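Local coordinates for protein polyhedrin (Operophtera brumata cypovirus 19, PDB 5A99) that forms the crystalline matrix of polyhedra, the insect virus occlusion bodies, and probably shelters embedded cypovirus particles outside the host, at residues D24-R29 and R164-S169; S45-R50 and L68-I73; Y61-L66 and M105-S110. All blocks are in the same frame, centred on the assembly; numbering follows the deposited sequence.

Contact 1: D24-R29 and R164-S169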
# COMPACT_ATOMS: atom_id res chain seq x y z
N ASP A 24 6.60 30.55 4.45
CA ASP A 24 6.19 30.40 3.06
C ASP A 24 6.64 29.10 2.41
O ASP A 24 6.27 28.84 1.27
CB ASP A 24 6.70 31.56 2.21
CG ASP A 24 5.96 32.84 2.46
OD1 ASP A 24 4.94 32.82 3.19
OD2 ASP A 24 6.41 33.87 1.91
N ARG A 25 7.43 28.29 3.12
CA ARG A 25 7.94 27.04 2.54
C ARG A 25 6.80 26.14 2.06
O ARG A 25 6.94 25.44 1.06
CB ARG A 25 8.78 26.25 3.53
CG ARG A 25 9.32 24.90 3.01
CD ARG A 25 10.68 24.58 3.63
NE ARG A 25 11.71 25.56 3.22
CZ ARG A 25 12.99 25.53 3.59
NH1 ARG A 25 13.44 24.56 4.38
NH2 ARG A 25 13.82 26.47 3.16
N GLN A 26 5.69 26.18 2.78
CA GLN A 26 4.53 25.35 2.47
C GLN A 26 4.05 25.52 1.04
O GLN A 26 3.38 24.63 0.51
CB GLN A 26 3.37 25.69 3.41
CG GLN A 26 2.86 27.13 3.26
CD GLN A 26 1.55 27.39 4.00
OE1 GLN A 26 1.04 26.53 4.72
NE2 GLN A 26 0.99 28.57 3.80
N TYR A 27 4.32 26.68 0.45
CA TYR A 27 3.92 26.94 -0.94
C TYR A 27 4.84 26.26 -1.94
O TYR A 27 4.46 26.07 -3.09
CB TYR A 27 3.91 28.44 -1.23
CG TYR A 27 2.84 29.21 -0.48
CD1 TYR A 27 1.49 29.06 -0.80
CD2 TYR A 27 3.19 30.08 0.53
CE1 TYR A 27 0.52 29.77 -0.11
CE2 TYR A 27 2.22 30.80 1.23
CZ TYR A 27 0.89 30.64 0.91
OH TYR A 27 -0.08 31.34 1.59
N SER A 28 6.04 25.90 -1.52
CA SER A 28 6.94 25.15 -2.39
C SER A 28 6.45 23.74 -2.63
O SER A 28 6.03 23.06 -1.70
CB SER A 28 8.35 25.08 -1.81
OG SER A 28 9.16 24.24 -2.62
N ARG A 29 6.50 23.31 -3.89
CA ARG A 29 6.12 21.94 -4.24
C ARG A 29 7.09 20.94 -3.64
O ARG A 29 6.84 19.74 -3.66
CB ARG A 29 6.03 21.76 -5.75
CG ARG A 29 4.66 22.08 -6.32
CD ARG A 29 4.43 23.58 -6.49
NE ARG A 29 3.27 23.83 -7.34
CZ ARG A 29 3.32 24.08 -8.65
NH1 ARG A 29 4.48 24.17 -9.27
NH2 ARG A 29 2.20 24.27 -9.33
N ARG A 164 -1.47 33.08 10.50
CA ARG A 164 -1.81 32.44 9.23
C ARG A 164 -2.51 31.11 9.45
O ARG A 164 -2.06 30.28 10.24
CB ARG A 164 -0.56 32.21 8.39
CG ARG A 164 0.16 33.50 8.01
CD ARG A 164 1.67 33.27 7.94
NE ARG A 164 2.38 34.26 7.12
CZ ARG A 164 2.37 34.28 5.78
NH1 ARG A 164 1.65 33.38 5.11
NH2 ARG A 164 3.06 35.21 5.12
N GLU A 165 -3.61 30.90 8.74
CA GLU A 165 -4.27 29.60 8.75
C GLU A 165 -3.32 28.63 8.06
O GLU A 165 -3.03 28.78 6.87
CB GLU A 165 -5.62 29.67 8.03
CG GLU A 165 -6.67 30.52 8.77
CD GLU A 165 -8.00 30.60 8.05
OE1 GLU A 165 -8.04 30.28 6.84
OE2 GLU A 165 -9.01 30.99 8.69
N MET A 166 -2.81 27.66 8.80
CA MET A 166 -1.88 26.71 8.20
C MET A 166 -2.23 25.24 8.47
O MET A 166 -1.59 24.33 7.92
CB MET A 166 -0.46 27.05 8.65
CG MET A 166 -0.05 28.48 8.26
SD MET A 166 1.73 28.78 8.15
CE MET A 166 2.32 27.53 9.24
N ALA A 167 -3.26 25.01 9.27
CA ALA A 167 -3.76 23.66 9.47
C ALA A 167 -5.26 23.72 9.74
O ALA A 167 -5.78 24.74 10.19
CB ALA A 167 -3.03 23.00 10.60
N TRP A 168 -5.94 22.61 9.47
CA TRP A 168 -7.38 22.53 9.62
C TRP A 168 -7.80 21.23 10.33
O TRP A 168 -7.31 20.13 10.01
CB TRP A 168 -8.04 22.64 8.25
CG TRP A 168 -7.81 23.96 7.60
CD1 TRP A 168 -8.67 25.02 7.57
CD2 TRP A 168 -6.63 24.38 6.89
NE1 TRP A 168 -8.11 26.07 6.88
CE2 TRP A 168 -6.86 25.71 6.45
CE3 TRP A 168 -5.41 23.78 6.58
CZ2 TRP A 168 -5.92 26.43 5.72
CZ3 TRP A 168 -4.48 24.50 5.86
CH2 TRP A 168 -4.73 25.81 5.44
N SER A 169 -8.73 21.38 11.27
CA SER A 169 -9.10 20.28 12.14
C SER A 169 -10.58 19.92 12.10
O SER A 169 -11.46 20.78 12.12
CB SER A 169 -8.70 20.62 13.57
OG SER A 169 -9.34 19.77 14.50
O HOH W 1 -1.74 29.82 4.77

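Contact 2: S45-R50 and L68-I73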
# COMPACT_ATOMS: atom_id res chain seq x y z
N SER A 45 -5.59 6.97 25.96
CA SER A 45 -4.36 7.01 25.18
C SER A 45 -4.69 7.45 23.75
O SER A 45 -5.85 7.37 23.32
CB SER A 45 -3.64 5.65 25.21
OG SER A 45 -4.24 4.69 24.36
N LEU A 46 -3.69 7.94 23.03
CA LEU A 46 -3.87 8.31 21.63
C LEU A 46 -3.10 7.39 20.72
O LEU A 46 -1.94 7.04 20.99
CB LEU A 46 -3.37 9.74 21.37
CG LEU A 46 -4.29 10.92 21.67
CD1 LEU A 46 -4.57 11.00 23.18
CD2 LEU A 46 -3.65 12.21 21.16
N GLN A 47 -3.74 7.02 19.62
CA GLN A 47 -3.03 6.45 18.50
C GLN A 47 -3.02 7.49 17.37
O GLN A 47 -4.07 7.95 16.92
CB GLN A 47 -3.69 5.16 18.03
CG GLN A 47 -2.98 4.54 16.84
CD GLN A 47 -3.42 3.12 16.55
OE1 GLN A 47 -2.58 2.24 16.34
NE2 GLN A 47 -4.72 2.89 16.53
N ILE A 48 -1.82 7.85 16.94
CA ILE A 48 -1.61 8.84 15.89
C ILE A 48 -1.15 8.15 14.62
O ILE A 48 -0.22 7.35 14.62
CB ILE A 48 -0.57 9.91 16.32
CG1 ILE A 48 -1.00 10.56 17.63
CG2 ILE A 48 -0.37 10.96 15.23
CD1 ILE A 48 -0.09 11.69 18.10
N ILE A 49 -1.84 8.45 13.53
CA ILE A 49 -1.44 7.98 12.21
C ILE A 49 -1.16 9.23 11.39
O ILE A 49 -2.05 10.07 11.22
CB ILE A 49 -2.54 7.14 11.55
CG1 ILE A 49 -2.82 5.88 12.38
CG2 ILE A 49 -2.15 6.72 10.15
CD1 ILE A 49 -3.98 5.08 11.89
N ARG A 50 0.07 9.38 10.92
CA ARG A 50 0.42 10.48 10.04
C ARG A 50 0.74 10.00 8.64
O ARG A 50 1.62 9.15 8.44
CB ARG A 50 1.61 11.29 10.55
CG ARG A 50 1.92 12.49 9.65
CD ARG A 50 3.10 13.29 10.14
NE ARG A 50 4.40 12.72 9.76
CZ ARG A 50 5.39 12.46 10.62
NH1 ARG A 50 5.22 12.68 11.92
NH2 ARG A 50 6.55 11.99 10.17
N LEU A 68 -6.66 -0.42 18.67
CA LEU A 68 -5.41 -0.71 19.36
C LEU A 68 -5.67 -1.73 20.47
O LEU A 68 -6.50 -1.50 21.34
CB LEU A 68 -4.79 0.57 19.93
CG LEU A 68 -3.32 0.48 20.36
CD1 LEU A 68 -2.71 1.89 20.51
CD2 LEU A 68 -3.16 -0.30 21.66
N PRO A 69 -4.93 -2.84 20.49
CA PRO A 69 -3.71 -3.07 19.70
C PRO A 69 -3.98 -3.48 18.26
O PRO A 69 -5.07 -3.96 17.90
CB PRO A 69 -3.03 -4.21 20.45
CG PRO A 69 -4.17 -4.99 21.03
CD PRO A 69 -5.22 -3.97 21.39
N ASN A 70 -2.96 -3.29 17.43
CA ASN A 70 -2.98 -3.77 16.06
C ASN A 70 -1.58 -4.24 15.66
O ASN A 70 -0.64 -4.15 16.46
CB ASN A 70 -3.50 -2.69 15.10
CG ASN A 70 -2.64 -1.45 15.09
OD1 ASN A 70 -1.56 -1.42 14.47
ND2 ASN A 70 -3.12 -0.40 15.75
N TYR A 71 -1.43 -4.73 14.44
CA TYR A 71 -0.16 -5.33 14.03
C TYR A 71 0.97 -4.28 13.84
O TYR A 71 2.15 -4.62 13.83
CB TYR A 71 -0.34 -6.25 12.81
CG TYR A 71 -0.85 -5.57 11.55
CD1 TYR A 71 -2.21 -5.40 11.32
CD2 TYR A 71 0.03 -5.11 10.58
CE1 TYR A 71 -2.67 -4.79 10.19
CE2 TYR A 71 -0.42 -4.50 9.44
CZ TYR A 71 -1.77 -4.34 9.23
OH TYR A 71 -2.22 -3.73 8.08
N ARG A 72 0.60 -3.00 13.72
CA ARG A 72 1.58 -1.92 13.66
C ARG A 72 1.93 -1.44 15.08
O ARG A 72 3.10 -1.17 15.38
CB ARG A 72 1.05 -0.75 12.83
CG ARG A 72 0.61 -1.12 11.42
CD ARG A 72 1.75 -1.79 10.63
NE ARG A 72 2.93 -0.93 10.53
CZ ARG A 72 3.10 0.01 9.60
NH1 ARG A 72 2.17 0.22 8.67
NH2 ARG A 72 4.21 0.74 9.60
N ILE A 73 0.91 -1.32 15.93
CA ILE A 73 1.09 -1.02 17.36
C ILE A 73 0.47 -2.12 18.21
O ILE A 73 -0.72 -2.07 18.56
CB ILE A 73 0.45 0.34 17.75
CG1 ILE A 73 0.98 1.46 16.87
CG2 ILE A 73 0.69 0.66 19.23
CD1 ILE A 73 2.44 1.84 17.13

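Contact 3: Y61-L66 and M105-S110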
# COMPACT_ATOMS: atom_id res chain seq x y z
N TYR A 61 -7.96 3.08 5.82
CA TYR A 61 -7.59 2.26 6.95
C TYR A 61 -8.76 1.35 7.30
O TYR A 61 -9.88 1.81 7.48
CB TYR A 61 -7.19 3.14 8.13
CG TYR A 61 -6.06 4.08 7.76
CD1 TYR A 61 -4.73 3.69 7.88
CD2 TYR A 61 -6.34 5.34 7.26
CE1 TYR A 61 -3.71 4.55 7.51
CE2 TYR A 61 -5.32 6.20 6.89
CZ TYR A 61 -4.01 5.80 7.01
OH TYR A 61 -3.01 6.67 6.64
N ASN A 62 -8.49 0.06 7.34
CA ASN A 62 -9.50 -0.88 7.74
C ASN A 62 -9.62 -0.86 9.27
O ASN A 62 -8.74 -0.33 9.95
CB ASN A 62 -9.16 -2.28 7.23
CG ASN A 62 -10.34 -3.21 7.29
OD1 ASN A 62 -11.49 -2.77 7.31
ND2 ASN A 62 -10.07 -4.51 7.33
N TRP A 63 -10.70 -1.43 9.79
CA TRP A 63 -10.97 -1.45 11.23
C TRP A 63 -9.76 -1.96 12.04
O TRP A 63 -9.43 -1.41 13.09
CB TRP A 63 -12.20 -2.31 11.50
CG TRP A 63 -12.62 -2.44 12.95
CD1 TRP A 63 -13.47 -1.61 13.63
CD2 TRP A 63 -12.25 -3.47 13.86
NE1 TRP A 63 -13.64 -2.06 14.91
CE2 TRP A 63 -12.91 -3.21 15.08
CE3 TRP A 63 -11.43 -4.61 13.76
CZ2 TRP A 63 -12.76 -4.02 16.20
CZ3 TRP A 63 -11.29 -5.42 14.88
CH2 TRP A 63 -11.96 -5.12 16.08
N ASP A 64 -9.11 -3.00 11.54
CA ASP A 64 -8.01 -3.61 12.26
C ASP A 64 -6.71 -2.81 12.13
O ASP A 64 -5.70 -3.14 12.74
CB ASP A 64 -7.80 -5.07 11.83
CG ASP A 64 -7.16 -5.19 10.46
OD1 ASP A 64 -7.46 -4.36 9.57
OD2 ASP A 64 -6.36 -6.13 10.26
N GLN A 65 -6.75 -1.73 11.35
CA GLN A 65 -5.62 -0.82 11.31
C GLN A 65 -5.90 0.42 12.13
O GLN A 65 -5.03 1.28 12.26
CB GLN A 65 -5.30 -0.47 9.85
CG GLN A 65 -5.03 -1.72 9.02
CD GLN A 65 -5.02 -1.43 7.53
OE1 GLN A 65 -5.82 -0.65 7.04
NE2 GLN A 65 -4.10 -2.07 6.82
N LEU A 66 -7.10 0.51 12.71
CA LEU A 66 -7.52 1.66 13.52
C LEU A 66 -7.64 1.32 15.01
O LEU A 66 -7.42 2.18 15.87
CB LEU A 66 -8.86 2.20 13.02
CG LEU A 66 -8.90 2.73 11.57
CD1 LEU A 66 -10.33 2.96 11.10
CD2 LEU A 66 -8.08 3.98 11.46
N MET A 105 -12.81 -3.26 23.55
CA MET A 105 -11.93 -2.41 24.33
C MET A 105 -10.87 -1.80 23.43
O MET A 105 -10.30 -0.75 23.75
CB MET A 105 -11.26 -3.23 25.43
CG MET A 105 -12.20 -3.72 26.49
SD MET A 105 -13.31 -2.41 27.07
CE MET A 105 -14.02 -3.22 28.50
N ASN A 106 -10.61 -2.45 22.30
CA ASN A 106 -9.56 -2.02 21.38
C ASN A 106 -10.00 -0.90 20.45
O ASN A 106 -9.18 -0.35 19.72
CB ASN A 106 -9.04 -3.21 20.56
CG ASN A 106 -10.15 -3.95 19.80
OD1 ASN A 106 -11.33 -3.87 20.17
ND2 ASN A 106 -9.78 -4.67 18.74
N GLU A 107 -11.28 -0.57 20.47
CA GLU A 107 -11.84 0.39 19.52
C GLU A 107 -11.76 1.83 20.01
O GLU A 107 -11.90 2.09 21.20
CB GLU A 107 -13.31 0.05 19.23
CG GLU A 107 -13.53 -1.30 18.55
CD GLU A 107 -14.99 -1.49 18.18
OE1 GLU A 107 -15.80 -1.73 19.09
OE2 GLU A 107 -15.32 -1.39 16.98
N PRO A 108 -11.56 2.77 19.08
CA PRO A 108 -11.43 4.20 19.39
C PRO A 108 -12.76 4.81 19.79
O PRO A 108 -13.82 4.38 19.33
CB PRO A 108 -10.93 4.80 18.07
CG PRO A 108 -11.51 3.90 17.02
CD PRO A 108 -11.52 2.52 17.63
N VAL A 109 -12.71 5.80 20.67
CA VAL A 109 -13.89 6.51 21.11
C VAL A 109 -14.25 7.62 20.13
O VAL A 109 -15.42 7.89 19.85
CB VAL A 109 -13.65 7.13 22.50
CG1 VAL A 109 -14.90 7.86 22.97
CG2 VAL A 109 -13.26 6.05 23.48
N SER A 110 -13.22 8.28 19.60
CA SER A 110 -13.44 9.44 18.77
C SER A 110 -12.16 9.71 18.01
O SER A 110 -11.14 9.02 18.20
CB SER A 110 -13.82 10.65 19.62
OG SER A 110 -12.71 11.08 20.40

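Contact 1: D24-R29 and R164-S169
Gln-26 and Met-166 form the closer-packed part of this contact. The amide oxygen OE1 of Gln-26 rests beside the thioether, 4.2 Å from SD of Met-166 and about as far from its CG. With chi1 at 63°, CG of Gln-26 sits between its backbone N and carbonyl carbon, and the extended chain beyond it brings the amide up to the strand. The same amide reaches the strand backbone through a water. NE2 of Gln-26 donates to the water over 3.2 Å, and the water donates to O of Glu-165 over 2.7 Å.

Residues 24-29 follow on from helix 10-25 and include a type I beta turn from Arg-25 to Ser-28. Residues 164-169 open strand 164-173 of the six-stranded antiparallel sheet. A classic beta bulge here sets Met-166 and Ala-167 together opposite Ile-159 of the neighbouring strand. Met-141 of the second subunit packs on Met-166 as well.

The outer part is looser and more solvent-accessible. Asp-24 OD1 and Arg-164 NH2 make a long salt bridge of 3.6 Å. The carboxylate and guanidinium planes are 71° apart, and OD1 stands clear of the plane of the guanidinium. The attraction is therefore one of charge, with no N-H directed at the oxygen. Tyr-27 OH approaches the guanidinium edge, 4.4 Å from NH1 of Arg-164.

Contact 2: S45-R50 and L68-I73
Gln-47 reaches from the strand into the loop and meets Asn-70 amide to amide. ND2 of Asn-70 donates to OE1 of Gln-47 over 2.8 Å, with an N-H...O angle of 146°. The donor lies in the carbonyl plane of Gln-47, on a lone pair, and the two amide planes are only 28° apart. CG of Gln-47 is anti to its backbone N (chi1 179°), and the chain stays extended, which brings the amide to the loop.

Aliphatic groups pack round this amide. CG1 of Ile-73 is 3.7 Å from OE1 of Gln-47, and CB of Leu-68 is 4.1 Å from NE2 of Gln-47.

The next shell fixes Asn-70. OD1 of Asn-70 accepts from N of Arg-72 at 2.8 Å, an Asx turn, and from N of Ile-73 at 2.9 Å, which makes it an Asx motif. The Ile-73 N-H comes from above the carbonyl plane, while that of Arg-72 lies nearer the plane. Asn-70 N also bonds to Ile-73 O, closing the loop on itself. The ND2 group has a further acceptor in Val-67 O, so both ends of this buried amide are engaged.

Farther out, strand 46-53 lies in the six-stranded sheet between strands 33-40 and 218-222, and Tyr-219 packs against Gln-47. On the loop side, Arg-72 makes a salt bridge to Asp-64 of the second subunit. Tyr-71 meets Tyr-71 of both other subunits edge-to-face.

Contact 3: Y61-L66 and M105-S110
The indole of Trp-63 points its N-H at the carboxylate of Glu-107. NE1 of Trp-63 donates to OE2 of Glu-107 over 2.7 Å, and the N-H...O angle of 162° makes the bond nearly straight. OE2 lies close to the ring plane, at the indole edge. On the carboxylate, the donor arrives on the anti side, 25° out of plane. Ring and carboxylate planes are steeply inclined to each other.

The torsions explain this meeting. CG of Trp-63 is anti to the backbone N, and this swings the indole across to residues 105-110, although the CB of Trp-63 does not point straight at them. Glu-107 has its CG anti to the carbonyl carbon, and its chain is extended beyond CG. CG of Glu-107 then runs along this edge of the indole, 3.7 Å from CZ2 of Trp-63, before the carboxylate reaches NE1.

The touching residues are all buried, and both segments are largely loop, one before and one after helix 81-92. Residues 61-66 leave strand 56-61, and their turns are held by the backbone bonds Gln-65 N to Asn-62 O and Leu-66 N to Trp-63 O. Residues 105-110 run into strand 110-116. Leu-84, Arg-88 and Leu-91 of the helix pack on Trp-63.

Asn-106 meets the far end of the indole. ND2 of Asn-106 comes obliquely to 3.5 Å from CH2 of Trp-63. The amide plane is nearly perpendicular to that of the ring, 81° apart.

Glu-107 has other partners. His-182 ND1 shares OE2 with the indole, and OE1 accepts from Gly-104 N. Near the backbone, CD of Pro-108 is 4.5 Å from O of Leu-66.

In the fold
Contacts 2 and 3 are neighbours, with centres about 8 Å apart, and they touch directly. Leu-68 N and Asn-106 O probably form a hydrogen bond, as do Tyr-71 OH and Gln-65 NE2. Their segments alternate along the chain, in the order 45-50, 61-66, 68-73, 105-110. Both are nested within the loop closed by contact 1. Contact 1 lies on the opposite side of the chain's centre, with its own centre about 26 Å from that of contact 2 and 29 Å from that of contact 3. Contacts 1 and 2 reach the same six-stranded sheet, through strands 164-173 and 46-53. All three contacts come within reach of another subunit, so each borders an interface of the three-chain assembly.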